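Local coordinates for protein KLLA0C04147p (Kluyveromyces lactis, PDB 5H2D) that binds ergosterol through the sterol-binding ORD domain of the OSBP-related protein Osh1 and probably transfers sterols between membranes, at residues Thr106-Tyr110 / Met238-Lys242; Tyr110-Val114 / Arg272-Ser276; Phe180-Trp186 / Thr202-Asn208. One frame throughout, in Å; residues are numbered along the deposited sequence.

Contact 1: residues Thr106-Tyr110 / Met238-Lys242; sequences TVSSY and MIHFK. With ERG (ergosterol), chain B.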
loop_
_atom_site.group_PDB
_atom_site.type_symbol
_atom_site.label_atom_id
_atom_site.label_comp_id
_atom_site.label_asym_id
_atom_site.label_seq_id
_atom_site.Cartn_x
_atom_site.Cartn_y
_atom_site.Cartn_z
ATOM N N THR A 106 -3.944 6.926 6.750
ATOM C CA THR A 106 -3.517 5.550 7.019
ATOM C C THR A 106 -4.700 4.594 7.112
ATOM O O THR A 106 -4.540 3.398 6.835
ATOM C CB THR A 106 -2.672 5.446 8.303
ATOM O OG1 THR A 106 -3.500 5.558 9.470
ATOM C CG2 THR A 106 -1.570 6.515 8.338
ATOM N N VAL A 107 -5.884 5.104 7.452
ATOM C CA VAL A 107 -7.084 4.280 7.550
ATOM C C VAL A 107 -7.737 4.084 6.191
ATOM O O VAL A 107 -8.395 3.058 5.952
ATOM C CB VAL A 107 -8.061 4.935 8.546
ATOM C CG1 VAL A 107 -9.418 4.234 8.527
ATOM C CG2 VAL A 107 -7.455 4.953 9.949
ATOM N N SER A 108 -7.537 5.036 5.277
ATOM C CA SER A 108 -8.299 5.100 4.038
ATOM C C SER A 108 -8.014 3.936 3.096
ATOM O O SER A 108 -8.801 3.706 2.181
ATOM C CB SER A 108 -7.997 6.415 3.320
ATOM O OG SER A 108 -6.659 6.463 2.839
ATOM N N SER A 109 -6.908 3.231 3.268
ATOM C CA SER A 109 -6.526 2.193 2.315
ATOM C C SER A 109 -7.100 0.820 2.647
ATOM O O SER A 109 -6.760 -0.162 1.966
ATOM C CB SER A 109 -5.007 2.110 2.212
ATOM O OG SER A 109 -4.426 2.217 3.494
ATOM N N TYR A 110 -7.998 0.719 3.625
ATOM C CA TYR A 110 -8.541 -0.590 3.968
ATOM C C TYR A 110 -9.895 -0.882 3.335
ATOM O O TYR A 110 -10.251 -2.058 3.195
ATOM C CB TYR A 110 -8.564 -0.760 5.511
ATOM C CG TYR A 110 -7.122 -0.920 5.889
ATOM C CD1 TYR A 110 -6.474 -2.135 5.680
ATOM C CD2 TYR A 110 -6.360 0.177 6.265
ATOM C CE1 TYR A 110 -5.137 -2.270 5.901
ATOM C CE2 TYR A 110 -5.008 0.050 6.487
ATOM C CZ TYR A 110 -4.400 -1.178 6.297
ATOM O OH TYR A 110 -3.054 -1.307 6.489
ATOM N N MET A 238 -3.512 7.673 18.363
ATOM C CA MET A 238 -3.867 6.281 18.602
ATOM C C MET A 238 -5.066 5.927 17.735
ATOM O O MET A 238 -6.075 6.643 17.753
ATOM C CB MET A 238 -4.204 6.038 20.078
ATOM C CG MET A 238 -3.171 6.544 21.066
ATOM S SD MET A 238 -1.573 5.741 20.891
ATOM C CE MET A 238 -2.031 4.014 20.846
ATOM N N ILE A 239 -4.949 4.838 16.964
ATOM C CA ILE A 239 -6.017 4.349 16.101
ATOM C C ILE A 239 -6.402 2.940 16.517
ATOM O O ILE A 239 -5.535 2.095 16.763
ATOM C CB ILE A 239 -5.602 4.354 14.619
ATOM C CG1 ILE A 239 -4.987 5.708 14.257
ATOM C CG2 ILE A 239 -6.806 3.965 13.738
ATOM C CD1 ILE A 239 -4.590 5.821 12.789
ATOM N N HIS A 240 -7.701 2.668 16.545
ATOM C CA HIS A 240 -8.194 1.367 16.986
ATOM C C HIS A 240 -9.093 0.787 15.902
ATOM O O HIS A 240 -10.204 1.279 15.692
ATOM C CB HIS A 240 -8.935 1.499 18.320
ATOM C CG HIS A 240 -8.303 2.491 19.247
ATOM N ND1 HIS A 240 -7.272 2.160 20.100
ATOM C CD2 HIS A 240 -8.524 3.816 19.421
ATOM C CE1 HIS A 240 -6.900 3.233 20.776
ATOM N NE2 HIS A 240 -7.639 4.252 20.380
ATOM N N PHE A 241 -8.587 -0.232 15.194
ATOM C CA PHE A 241 -9.392 -1.048 14.287
ATOM C C PHE A 241 -10.015 -2.170 15.103
ATOM O O PHE A 241 -9.303 -3.046 15.610
ATOM C CB PHE A 241 -8.547 -1.643 13.162
ATOM C CG PHE A 241 -8.057 -0.641 12.150
ATOM C CD1 PHE A 241 -6.914 0.104 12.389
ATOM C CD2 PHE A 241 -8.700 -0.508 10.931
ATOM C CE1 PHE A 241 -6.442 1.016 11.453
ATOM C CE2 PHE A 241 -8.236 0.391 9.976
ATOM C CZ PHE A 241 -7.100 1.153 10.238
ATOM N N LYS A 242 -11.337 -2.159 15.216
ATOM C CA LYS A 242 -12.011 -3.177 16.004
ATOM C C LYS A 242 -12.005 -4.509 15.262
ATOM O O LYS A 242 -12.237 -4.565 14.051
ATOM C CB LYS A 242 -13.438 -2.727 16.318
ATOM C CG LYS A 242 -14.312 -3.783 16.981
ATOM C CD LYS A 242 -15.061 -3.219 18.178
ATOM C CE LYS A 242 -14.363 -3.599 19.479
ATOM N NZ LYS A 242 -15.111 -3.158 20.691
HETATM C C1 ERG B . -3.385 -4.760 3.409
HETATM C C2 ERG B . -2.920 -3.335 3.119
HETATM C C3 ERG B . -1.414 -3.343 3.121
HETATM C C4 ERG B . -0.886 -4.300 2.051
HETATM C C5 ERG B . -1.460 -5.611 2.155
HETATM C C6 ERG B . -0.696 -6.708 1.783
HETATM C C7 ERG B . -1.196 -8.021 1.787
HETATM C C8 ERG B . -2.518 -8.280 2.162
HETATM C C9 ERG B . -3.264 -7.220 2.756
HETATM C C10 ERG B . -2.851 -5.771 2.385
HETATM C C11 ERG B . -4.838 -7.422 2.702
HETATM C C12 ERG B . -5.266 -8.877 2.921
HETATM C C13 ERG B . -4.503 -9.759 1.912
HETATM C C14 ERG B . -3.015 -9.633 2.310
HETATM C C15 ERG B . -2.373 -10.715 1.467
HETATM C C16 ERG B . -3.413 -11.873 1.480
HETATM C C17 ERG B . -4.676 -11.263 2.150
HETATM C C18 ERG B . -4.793 -9.382 0.442
HETATM C C19 ERG B . -3.469 -5.469 0.991
HETATM C C20 ERG B . -5.935 -11.958 1.583
HETATM C C21 ERG B . -7.252 -11.392 2.101
HETATM C C22 ERG B . -5.827 -13.419 1.997
HETATM C C23 ERG B . -5.634 -14.487 0.967
HETATM C C24 ERG B . -5.494 -15.943 1.410
HETATM C C25 ERG B . -6.299 -16.824 0.444
HETATM C C26 ERG B . -7.773 -16.411 0.529
HETATM C C27 ERG B . -6.212 -18.317 0.801
HETATM C C28 ERG B . -4.015 -16.273 1.363
HETATM O O1 ERG B . -0.893 -1.985 2.894
#
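Phe241 reaches from its strand into the angle between Val107 and Tyr110, burying 66 Å² against 106-110, more than any other residue here. Its edge is directed at the face of Tyr110 in an offset edge-to-face pair, with centroids 5.6 Å apart and planes at 72°. The setting is the curled antiparallel sheet of the OSBP-related domain, whose inner face is packed against the end of helix 95-108; strand 236-241 supplies Ile239 and Phe241. Both point their CA-to-CB bonds toward residues 106-110, whereas His240 between them is held by Asp225 and Glu257. Val107 meets both inward side chains: its CG2 lies 3.8 Å from Phe241 CZ and 4.0 Å from Ile239 CG2. The nearest CA atoms, those of Val107 and Ile239, are 8.6 Å apart, so the elements meet through side chains and bury 196 Å². Thr106 brings a hydroxyl up to this apolar patch, its OG1 3.5 Å from Ile239 CD1, but the hydroxyl's polar partner is Ala103 O, one turn back in the helix. Tyr110 belongs to the ergosterol pocket as well: while Phe241 CZ sits 4.2 Å from Tyr110 CD2, the sterol approaches the same ring at Tyr110 CE1, 3.7 Å from ERG C2.

Contact 2: residues Tyr110-Val114 / Arg272-Ser276; sequences YASTV and RWNES. With ERG (ergosterol), chain B.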
loop_
_atom_site.group_PDB
_atom_site.type_symbol
_atom_site.label_atom_id
_atom_site.label_comp_id
_atom_site.label_asym_id
_atom_site.label_seq_id
_atom_site.Cartn_x
_atom_site.Cartn_y
_atom_site.Cartn_z
ATOM N N TYR A 110 -7.998 0.719 3.625
ATOM C CA TYR A 110 -8.541 -0.590 3.968
ATOM C C TYR A 110 -9.895 -0.882 3.335
ATOM O O TYR A 110 -10.251 -2.058 3.195
ATOM C CB TYR A 110 -8.564 -0.760 5.511
ATOM C CG TYR A 110 -7.122 -0.920 5.889
ATOM C CD1 TYR A 110 -6.474 -2.135 5.680
ATOM C CD2 TYR A 110 -6.360 0.177 6.265
ATOM C CE1 TYR A 110 -5.137 -2.270 5.901
ATOM C CE2 TYR A 110 -5.008 0.050 6.487
ATOM C CZ TYR A 110 -4.400 -1.178 6.297
ATOM O OH TYR A 110 -3.054 -1.307 6.489
ATOM N N ALA A 111 -10.613 0.130 2.851
ATOM C CA ALA A 111 -11.863 -0.153 2.156
ATOM C C ALA A 111 -11.636 -1.056 0.956
ATOM O O ALA A 111 -12.468 -1.919 0.651
ATOM C CB ALA A 111 -12.534 1.140 1.704
ATOM N N SER A 112 -10.518 -0.866 0.255
ATOM C CA SER A 112 -10.236 -1.630 -0.953
ATOM C C SER A 112 -9.960 -3.102 -0.683
ATOM O O SER A 112 -9.934 -3.877 -1.639
ATOM C CB SER A 112 -9.038 -1.027 -1.691
ATOM O OG SER A 112 -7.884 -1.067 -0.873
ATOM N N THR A 113 -9.769 -3.505 0.576
ATOM C CA THR A 113 -9.495 -4.915 0.869
ATOM C C THR A 113 -10.765 -5.760 0.932
ATOM O O THR A 113 -10.691 -6.989 0.796
ATOM C CB THR A 113 -8.708 -5.068 2.185
ATOM O OG1 THR A 113 -9.508 -4.686 3.315
ATOM C CG2 THR A 113 -7.440 -4.227 2.167
ATOM N N VAL A 114 -11.925 -5.133 1.104
ATOM C CA VAL A 114 -13.169 -5.886 1.203
ATOM C C VAL A 114 -13.469 -6.583 -0.119
ATOM O O VAL A 114 -13.183 -6.062 -1.206
ATOM C CB VAL A 114 -14.309 -4.940 1.614
ATOM C CG1 VAL A 114 -15.615 -5.699 1.710
ATOM C CG2 VAL A 114 -13.974 -4.299 2.948
ATOM N N ARG A 272 -16.630 3.838 9.777
ATOM C CA ARG A 272 -16.484 2.463 9.328
ATOM C C ARG A 272 -15.487 2.471 8.181
ATOM O O ARG A 272 -15.658 3.221 7.217
ATOM C CB ARG A 272 -17.839 1.875 8.924
ATOM C CG ARG A 272 -18.867 1.954 10.063
ATOM C CD ARG A 272 -20.083 1.082 9.807
ATOM N NE ARG A 272 -19.877 -0.280 10.292
ATOM C CZ ARG A 272 -20.525 -1.345 9.833
ATOM N NH1 ARG A 272 -21.418 -1.213 8.861
ATOM N NH2 ARG A 272 -20.269 -2.545 10.336
ATOM N N TRP A 273 -14.425 1.683 8.314
ATOM C CA TRP A 273 -13.339 1.787 7.340
ATOM C C TRP A 273 -13.710 1.241 5.969
ATOM O O TRP A 273 -12.905 1.374 5.039
ATOM C CB TRP A 273 -12.055 1.116 7.865
ATOM C CG TRP A 273 -12.180 -0.289 8.413
ATOM C CD1 TRP A 273 -12.241 -0.656 9.734
ATOM C CD2 TRP A 273 -12.223 -1.505 7.658
ATOM N NE1 TRP A 273 -12.331 -2.030 9.841
ATOM C CE2 TRP A 273 -12.331 -2.571 8.581
ATOM C CE3 TRP A 273 -12.196 -1.800 6.284
ATOM C CZ2 TRP A 273 -12.411 -3.900 8.181
ATOM C CZ3 TRP A 273 -12.271 -3.123 5.890
ATOM C CH2 TRP A 273 -12.379 -4.158 6.837
ATOM N N ASN A 274 -14.896 0.660 5.796
ATOM C CA ASN A 274 -15.387 0.339 4.464
ATOM C C ASN A 274 -16.345 1.396 3.919
ATOM O O ASN A 274 -16.931 1.186 2.854
ATOM C CB ASN A 274 -16.063 -1.038 4.458
ATOM C CG ASN A 274 -17.319 -1.076 5.283
ATOM O OD1 ASN A 274 -17.464 -0.334 6.260
ATOM N ND2 ASN A 274 -18.243 -1.956 4.906
ATOM N N GLU A 275 -16.488 2.541 4.598
ATOM C CA GLU A 275 -17.507 3.510 4.210
ATOM C C GLU A 275 -17.065 4.964 4.352
ATOM O O GLU A 275 -16.943 5.666 3.350
ATOM C CB GLU A 275 -18.784 3.280 5.019
ATOM C CG GLU A 275 -19.951 4.145 4.572
ATOM C CD GLU A 275 -21.242 3.805 5.302
ATOM O OE1 GLU A 275 -21.192 3.030 6.287
ATOM O OE2 GLU A 275 -22.307 4.316 4.887
ATOM N N SER A 276 -16.844 5.446 5.572
ATOM C CA SER A 276 -16.536 6.864 5.726
ATOM C C SER A 276 -15.998 7.116 7.124
ATOM O O SER A 276 -16.256 6.347 8.056
ATOM C CB SER A 276 -17.768 7.740 5.471
ATOM O OG SER A 276 -18.775 7.493 6.436
HETATM C C1 ERG B . -3.385 -4.760 3.409
HETATM C C2 ERG B . -2.920 -3.335 3.119
HETATM C C3 ERG B . -1.414 -3.343 3.121
HETATM C C4 ERG B . -0.886 -4.300 2.051
HETATM C C5 ERG B . -1.460 -5.611 2.155
HETATM C C6 ERG B . -0.696 -6.708 1.783
HETATM C C7 ERG B . -1.196 -8.021 1.787
HETATM C C8 ERG B . -2.518 -8.280 2.162
HETATM C C9 ERG B . -3.264 -7.220 2.756
HETATM C C10 ERG B . -2.851 -5.771 2.385
HETATM C C11 ERG B . -4.838 -7.422 2.702
HETATM C C12 ERG B . -5.266 -8.877 2.921
HETATM C C13 ERG B . -4.503 -9.759 1.912
HETATM C C14 ERG B . -3.015 -9.633 2.310
HETATM C C15 ERG B . -2.373 -10.715 1.467
HETATM C C16 ERG B . -3.413 -11.873 1.480
HETATM C C17 ERG B . -4.676 -11.263 2.150
HETATM C C18 ERG B . -4.793 -9.382 0.442
HETATM C C19 ERG B . -3.469 -5.469 0.991
HETATM C C20 ERG B . -5.935 -11.958 1.583
HETATM C C21 ERG B . -7.252 -11.392 2.101
HETATM C C22 ERG B . -5.827 -13.419 1.997
HETATM C C23 ERG B . -5.634 -14.487 0.967
HETATM C C24 ERG B . -5.494 -15.943 1.410
HETATM C C25 ERG B . -6.299 -16.824 0.444
HETATM C C26 ERG B . -7.773 -16.411 0.529
HETATM C C27 ERG B . -6.212 -18.317 0.801
HETATM C C28 ERG B . -4.015 -16.273 1.363
HETATM O O1 ERG B . -0.893 -1.985 2.894
HETATM O O HOH W 1 -10.462 2.410 4.422
#
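Arg272 closes the strand that leads into the turn, its backbone N bonded to Ser276 O at 3.1 Å and its O accepting from Ser276 N at 3.0 Å. Trp273 follows and dominates the contact, with 79 Å² covered by 110-114. Trp273 CZ3 lies 3.5 Å from Tyr110 O and 3.6 Å from Val114 CG2, and Trp273 CE3 is 3.9 Å from Tyr110 CB. The carbonyl of Trp273 turns to Ala111: the direct Ala111 N to Trp273 O approach of 3.4 Å has a poor angle, and water 1 makes the link instead, accepting from Ala111 N at 2.8 Å and donating to Trp273 O at 2.7 Å. Asn274 comes next, where the CA atoms come nearest, Asn274 CA lying 4.2 Å from Ala111 CA; Asn274 CB also meets Val114 CG2 at 4.2 Å. The facing piece is a short 3-10 segment, 111-113, that follows helix 95-108; Tyr110 O, just before it, accepts from Thr113 N at 3.0 Å and from Thr113 OG1 at 2.7 Å. The connection between strands 265-272 and 276-281 of the OSBP-related domain's curled antiparallel sheet thus packs on it. Glu275 and Ser276 then face Arg272 together as a classic beta bulge, Glu275 N donating to Arg272 O at 2.8 Å.

Contact 3: residues Phe180-Trp186 / Thr202-Asn208; sequences FKHLGLW and TYKKPNN. With ERG (ergosterol), chain B.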
loop_
_atom_site.group_PDB
_atom_site.type_symbol
_atom_site.label_atom_id
_atom_site.label_comp_id
_atom_site.label_asym_id
_atom_site.label_seq_id
_atom_site.Cartn_x
_atom_site.Cartn_y
_atom_site.Cartn_z
ATOM N N PHE A 180 -2.738 -12.063 9.131
ATOM C CA PHE A 180 -1.692 -11.335 8.414
ATOM C C PHE A 180 -1.174 -10.209 9.289
ATOM O O PHE A 180 -1.944 -9.337 9.711
ATOM C CB PHE A 180 -2.227 -10.788 7.084
ATOM C CG PHE A 180 -2.748 -11.863 6.198
ATOM C CD1 PHE A 180 -4.056 -12.321 6.327
ATOM C CD2 PHE A 180 -1.909 -12.479 5.288
ATOM C CE1 PHE A 180 -4.513 -13.371 5.531
ATOM C CE2 PHE A 180 -2.354 -13.514 4.493
ATOM C CZ PHE A 180 -3.654 -13.965 4.611
ATOM N N LYS A 181 0.124 -10.227 9.560
ATOM C CA LYS A 181 0.768 -9.165 10.319
ATOM C C LYS A 181 1.756 -8.439 9.420
ATOM O O LYS A 181 2.423 -9.063 8.584
ATOM C CB LYS A 181 1.468 -9.720 11.569
ATOM C CG LYS A 181 0.489 -10.384 12.533
ATOM C CD LYS A 181 1.126 -10.715 13.872
ATOM C CE LYS A 181 0.079 -10.769 14.985
ATOM N NZ LYS A 181 -0.968 -11.808 14.761
ATOM N N HIS A 182 1.823 -7.125 9.583
ATOM C CA HIS A 182 2.642 -6.243 8.752
ATOM C C HIS A 182 3.761 -5.706 9.631
ATOM O O HIS A 182 3.541 -4.825 10.470
ATOM C CB HIS A 182 1.767 -5.141 8.160
ATOM C CG HIS A 182 0.674 -5.692 7.304
ATOM N ND1 HIS A 182 0.699 -5.626 5.929
ATOM C CD2 HIS A 182 -0.438 -6.400 7.627
ATOM C CE1 HIS A 182 -0.361 -6.251 5.442
ATOM N NE2 HIS A 182 -1.062 -6.735 6.452
ATOM N N LEU A 183 4.958 -6.255 9.444
ATOM C CA LEU A 183 6.040 -6.063 10.400
ATOM C C LEU A 183 6.901 -4.836 10.120
ATOM O O LEU A 183 7.674 -4.429 10.996
ATOM C CB LEU A 183 6.924 -7.315 10.427
ATOM C CG LEU A 183 6.199 -8.626 10.761
ATOM C CD1 LEU A 183 7.172 -9.800 10.850
ATOM C CD2 LEU A 183 5.407 -8.485 12.052
ATOM N N GLY A 184 6.808 -4.241 8.930
ATOM C CA GLY A 184 7.683 -3.145 8.586
ATOM C C GLY A 184 7.192 -1.788 9.092
ATOM O O GLY A 184 6.008 -1.553 9.316
ATOM N N LEU A 185 8.137 -0.860 9.251
ATOM C CA LEU A 185 7.822 0.504 9.646
ATOM C C LEU A 185 7.585 1.377 8.416
ATOM O O LEU A 185 8.268 1.238 7.394
ATOM C CB LEU A 185 8.959 1.086 10.488
ATOM C CG LEU A 185 8.740 2.411 11.207
ATOM C CD1 LEU A 185 7.588 2.304 12.201
ATOM C CD2 LEU A 185 10.032 2.824 11.909
ATOM N N TRP A 186 6.610 2.271 8.522
ATOM C CA TRP A 186 6.247 3.187 7.447
ATOM C C TRP A 186 6.586 4.624 7.830
ATOM O O TRP A 186 6.418 5.028 8.986
ATOM C CB TRP A 186 4.760 3.029 7.115
ATOM C CG TRP A 186 4.570 1.654 6.569
ATOM C CD1 TRP A 186 4.310 0.522 7.281
ATOM C CD2 TRP A 186 4.745 1.246 5.208
ATOM N NE1 TRP A 186 4.267 -0.560 6.443
ATOM C CE2 TRP A 186 4.534 -0.141 5.162
ATOM C CE3 TRP A 186 5.021 1.929 4.019
ATOM C CZ2 TRP A 186 4.606 -0.866 3.977
ATOM C CZ3 TRP A 186 5.099 1.204 2.839
ATOM C CH2 TRP A 186 4.879 -0.177 2.826
ATOM N N THR A 202 5.866 8.325 11.679
ATOM C CA THR A 202 6.072 6.890 11.486
ATOM C C THR A 202 4.971 6.090 12.173
ATOM O O THR A 202 4.379 6.536 13.165
ATOM C CB THR A 202 7.443 6.410 12.003
ATOM O OG1 THR A 202 7.560 6.699 13.403
ATOM C CG2 THR A 202 8.587 7.083 11.256
ATOM N N TYR A 203 4.706 4.895 11.640
ATOM C CA TYR A 203 3.680 3.999 12.174
ATOM C C TYR A 203 3.833 2.630 11.532
ATOM O O TYR A 203 4.562 2.461 10.549
ATOM C CB TYR A 203 2.274 4.544 11.924
ATOM C CG TYR A 203 1.856 4.475 10.481
ATOM C CD1 TYR A 203 2.318 5.399 9.554
ATOM C CD2 TYR A 203 0.997 3.470 10.050
ATOM C CE1 TYR A 203 1.922 5.319 8.212
ATOM C CE2 TYR A 203 0.604 3.383 8.744
ATOM C CZ TYR A 203 1.065 4.295 7.833
ATOM O OH TYR A 203 0.631 4.169 6.531
ATOM N N LYS A 204 3.138 1.641 12.108
ATOM C CA LYS A 204 2.976 0.324 11.508
ATOM C C LYS A 204 1.509 0.068 11.194
ATOM O O LYS A 204 0.609 0.532 11.901
ATOM C CB LYS A 204 3.505 -0.789 12.420
ATOM C CG LYS A 204 4.991 -0.688 12.652
ATOM C CD LYS A 204 5.523 -1.877 13.406
ATOM C CE LYS A 204 7.039 -1.875 13.374
ATOM N NZ LYS A 204 7.602 -3.156 13.901
ATOM N N LYS A 205 1.273 -0.695 10.135
ATOM C CA LYS A 205 -0.066 -0.950 9.641
ATOM C C LYS A 205 -0.797 -1.965 10.515
ATOM O O LYS A 205 -0.175 -2.783 11.196
ATOM C CB LYS A 205 0.010 -1.456 8.201
ATOM C CG LYS A 205 0.512 -0.396 7.216
ATOM C CD LYS A 205 0.736 -1.005 5.834
ATOM C CE LYS A 205 1.101 0.068 4.816
ATOM N NZ LYS A 205 1.399 -0.530 3.479
ATOM N N PRO A 206 -2.126 -1.935 10.504
ATOM C CA PRO A 206 -2.897 -2.894 11.307
ATOM C C PRO A 206 -2.795 -4.303 10.736
ATOM O O PRO A 206 -2.359 -4.528 9.607
ATOM C CB PRO A 206 -4.325 -2.351 11.209
ATOM C CG PRO A 206 -4.354 -1.681 9.847
ATOM C CD PRO A 206 -2.998 -1.029 9.737
ATOM N N ASN A 207 -3.204 -5.271 11.551
ATOM C CA ASN A 207 -3.316 -6.645 11.093
ATOM C C ASN A 207 -4.553 -6.836 10.216
ATOM O O ASN A 207 -5.513 -6.067 10.274
ATOM C CB ASN A 207 -3.409 -7.598 12.282
ATOM C CG ASN A 207 -2.340 -7.341 13.294
ATOM O OD1 ASN A 207 -1.170 -7.229 12.949
ATOM N ND2 ASN A 207 -2.739 -7.205 14.561
ATOM N N ASN A 208 -4.527 -7.886 9.398
ATOM C CA ASN A 208 -5.721 -8.318 8.685
ATOM C C ASN A 208 -5.952 -9.794 8.959
ATOM O O ASN A 208 -5.036 -10.532 9.318
ATOM C CB ASN A 208 -5.624 -8.102 7.156
ATOM C CG ASN A 208 -4.428 -7.280 6.758
ATOM O OD1 ASN A 208 -3.391 -7.831 6.388
ATOM N ND2 ASN A 208 -4.564 -5.950 6.827
HETATM C C1 ERG B . -3.385 -4.760 3.409
HETATM C C2 ERG B . -2.920 -3.335 3.119
HETATM C C3 ERG B . -1.414 -3.343 3.121
HETATM C C4 ERG B . -0.886 -4.300 2.051
HETATM C C5 ERG B . -1.460 -5.611 2.155
HETATM C C6 ERG B . -0.696 -6.708 1.783
HETATM C C7 ERG B . -1.196 -8.021 1.787
HETATM C C8 ERG B . -2.518 -8.280 2.162
HETATM C C9 ERG B . -3.264 -7.220 2.756
HETATM C C10 ERG B . -2.851 -5.771 2.385
HETATM C C11 ERG B . -4.838 -7.422 2.702
HETATM C C12 ERG B . -5.266 -8.877 2.921
HETATM C C13 ERG B . -4.503 -9.759 1.912
HETATM C C14 ERG B . -3.015 -9.633 2.310
HETATM C C15 ERG B . -2.373 -10.715 1.467
HETATM C C16 ERG B . -3.413 -11.873 1.480
HETATM C C17 ERG B . -4.676 -11.263 2.150
HETATM C C18 ERG B . -4.793 -9.382 0.442
HETATM C C19 ERG B . -3.469 -5.469 0.991
HETATM C C20 ERG B . -5.935 -11.958 1.583
HETATM C C21 ERG B . -7.252 -11.392 2.101
HETATM C C22 ERG B . -5.827 -13.419 1.997
HETATM C C23 ERG B . -5.634 -14.487 0.967
HETATM C C24 ERG B . -5.494 -15.943 1.410
HETATM C C25 ERG B . -6.299 -16.824 0.444
HETATM C C26 ERG B . -7.773 -16.411 0.529
HETATM C C27 ERG B . -6.212 -18.317 0.801
HETATM C C28 ERG B . -4.015 -16.273 1.363
HETATM O O1 ERG B . -0.893 -1.985 2.894
HETATM O O HOH W 2 3.419 -2.297 9.078
HETATM O O HOH W 3 0.225 -5.604 11.355
#
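Two pairs of backbone hydrogen bonds fasten the ends of this antiparallel contact. At one, Phe180 N donates to Asn208 O at 2.8 Å and Asn208 N to Phe180 O at 3.0 Å; at the other, Trp186 N donates to Tyr203 O at 2.9 Å and Tyr203 N to Trp186 O at 3.2 Å. The register slips by one residue between them, and the backbones part, His182 and Lys205 having CA atoms 6.0 Å apart. Two waters serve the backbone groups in this gap. Water 2 donates to His182 O (2.9 Å) and Gly184 O (2.7 Å) and accepts from Lys205 N (2.9 Å), with a weak 3.3 Å bond from Trp186 NE1; water 3 accepts from His182 N (2.8 Å) and donates to Lys205 O (2.9 Å) and Asn207 OD1 (2.7 Å). Leu183 O accepts a hydrogen bond from Lys204 NZ at 3.2 Å.

Side chains supply further hydrogen bonds. His182 NE2 donates to Asn208 OD1 at 2.6 Å, and Asn208 ND2 is bonded to Asn222. Lys205 NZ donates to the sterol hydroxyl ERG O1 at 2.8 Å, forms a salt bridge with Asp79, and stands over the six-membered ring of Trp186, 3.6 Å from its centroid, a cation-pi contact. Phe180 CZ is 3.4 Å from ERG C22 and His182 CE1 3.5 Å from ERG C5. Phe180, His182, Lys205 and Asn208 together thus line the ergosterol pocket on the sheet of the OSBP-related domain, with the 3-hydroxyl at the Lys205 end.

How the contacts relate
All three contacts touch ergosterol, and Tyr110 connects them. It is shared by contacts 1 and 2, whose centres are about 9 Å apart and which also meet directly, Phe241 CD2 lying 3.7 Å from Trp273 CD1. Contact 3 lies about 11 Å from contact 1 and about 17 Å from contact 2, centre to centre, yet Tyr110 OH reaches Pro206 CD at 3.3 Å and Lys205 CB at 3.5 Å. Contacts 1 and 3 also meet where Thr106 CG2 is 3.5 Å from Tyr203 CZ. Residues 180-208 fall within the sequence that separates the paired segments of contacts 1 and 2. Contact 3 holds the sterol hydroxyl, while Tyr110, shared by the other two, lies beside ring A, at ERG C2.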